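Local coordinates for IPT/TIG domain-containing protein BACOVA_02650 (Bacteroides ovatus, PDB 5E7H) that binds polysaccharide at the bacterial cell surface and probably captures xyloglucan before its import into the periplasm for degradation, at residues A[150-153]-A[154-157]. Sequence-based numbering, arbitrary orientation.
Sequences IIPG and NIPI
Pro152 and Ile155 close a tight reversal of the chain, and they show how a beta turn can carry its own small apolar cluster. The backbone supplies the single hydrogen bond across the turn: Ile155 N donates to Pro152 O over 3.1 Å, nearly straight at 168° at the hydrogen, although the donor stands well above the carbonyl plane. The Ile155 side chain packs against the same oxygen. Its CG1 is anti to the carbonyl carbon of Ile155 (chi1 -57°), a setting that brings this methylene to 3.3 Å from Pro152 O and also to 3.8 Å from Pro152 CD, the ring carbon bonded to the proline nitrogen. From the residue before the proline, Ile151 brings up its CG2 methyl, which comes within 4.0 Å of Ile155 CG1; the two isoleucine side chains cross at about a right angle.

With Gly153 and Asn154 at its two central positions, this is a type I turn, set in the long loop between strands 133-142 and 160-168 of the xyloglucan-binding domain. The loop is held to its surroundings by backbone hydrogen bonds that pair Gly153 with Gln224 and Ile155 with Tyr223, the first two residues of helix 223-227, while Leu160 touches both Ile151 and Ile155 and continues the apolar cluster inward.

On the outer side the turn becomes polar. The chi1 of 65° places Asn154 CG between its own backbone N and carbonyl carbon, folding the amide back over the turn, where OD1 approaches Pro152 CB at 3.6 Å. That approach is a van der Waals contact on the solvent-exposed side of the turn, whereas Ile151, on the inner side, is buried against Ile257 and Arg259 of strand 246-259.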
loop_
_atom_site.group_PDB
_atom_site.type_symbol
_atom_site.label_atom_id
_atom_site.label_comp_id
_atom_site.label_asym_id
_atom_site.label_seq_id
_atom_site.Cartn_x
_atom_site.Cartn_y
_atom_site.Cartn_z
ATOM N N ILE A 150 9.024 -7.236 -15.877
ATOM C CA ILE A 150 8.194 -6.127 -15.413
ATOM C C ILE A 150 9.091 -4.958 -15.004
ATOM O O ILE A 150 8.879 -3.831 -15.447
ATOM C CB ILE A 150 7.309 -6.530 -14.230
ATOM C CG1 ILE A 150 6.426 -7.733 -14.580
ATOM C CG2 ILE A 150 6.481 -5.330 -13.749
ATOM C CD1 ILE A 150 5.411 -7.453 -15.619
ATOM N N ILE A 151 10.096 -5.225 -14.166
ATOM C CA ILE A 151 11.099 -4.226 -13.807
ATOM C C ILE A 151 12.468 -4.690 -14.314
ATOM O O ILE A 151 13.093 -5.569 -13.722
ATOM C CB ILE A 151 11.169 -3.974 -12.285
ATOM C CG1 ILE A 151 9.804 -3.519 -11.763
ATOM C CG2 ILE A 151 12.266 -2.949 -11.992
ATOM C CD1 ILE A 151 9.764 -3.362 -10.248
ATOM N N PRO A 152 12.958 -4.101 -15.404
ATOM C CA PRO A 152 14.258 -4.532 -15.909
ATOM C C PRO A 152 15.378 -4.404 -14.890
ATOM O O PRO A 152 15.351 -3.535 -14.007
ATOM C CB PRO A 152 14.507 -3.592 -17.093
ATOM C CG PRO A 152 13.118 -3.213 -17.561
ATOM C CD PRO A 152 12.294 -3.158 -16.317
ATOM N N GLY A 153 16.374 -5.269 -15.022
ATOM C CA GLY A 153 17.487 -5.241 -14.090
ATOM C C GLY A 153 18.218 -3.917 -14.051
ATOM O O GLY A 153 18.786 -3.560 -13.009
ATOM N N ASN A 154 18.223 -3.184 -15.161
ATOM C CA ASN A 154 19.002 -1.959 -15.190
ATOM C C ASN A 154 18.263 -0.729 -14.648
ATOM O O ASN A 154 18.827 0.382 -14.676
ATOM C CB ASN A 154 19.532 -1.680 -16.599
ATOM C CG ASN A 154 18.440 -1.397 -17.633
ATOM O OD1 ASN A 154 17.274 -1.244 -17.324
ATOM N ND2 ASN A 154 18.862 -1.290 -18.887
ATOM N N ILE A 155 17.062 -0.909 -14.116
ATOM C CA ILE A 155 16.383 0.222 -13.486
ATOM C C ILE A 155 17.078 0.619 -12.183
ATOM O O ILE A 155 17.295 -0.208 -11.309
ATOM C CB ILE A 155 14.920 -0.082 -13.196
ATOM C CG1 ILE A 155 14.176 -0.488 -14.469
ATOM C CG2 ILE A 155 14.254 1.096 -12.498
ATOM C CD1 ILE A 155 14.183 0.565 -15.573
ATOM N N PRO A 156 17.436 1.894 -12.027
ATOM C CA PRO A 156 17.989 2.313 -10.732
ATOM C C PRO A 156 17.044 2.131 -9.559
ATOM O O PRO A 156 15.834 2.363 -9.692
ATOM C CB PRO A 156 18.264 3.799 -10.938
ATOM C CG PRO A 156 18.432 3.951 -12.393
ATOM C CD PRO A 156 17.446 2.997 -13.000
ATOM N N ILE A 157 17.586 1.714 -8.418
ATOM C CA ILE A 157 16.799 1.610 -7.204
ATOM C C ILE A 157 16.177 2.976 -6.877
ATOM O O ILE A 157 15.047 3.031 -6.374
ATOM C CB ILE A 157 17.668 1.092 -6.028
ATOM C CG1 ILE A 157 18.145 -0.344 -6.318
ATOM C CG2 ILE A 157 16.938 1.220 -4.694
ATOM C CD1 ILE A 157 17.071 -1.376 -6.468
#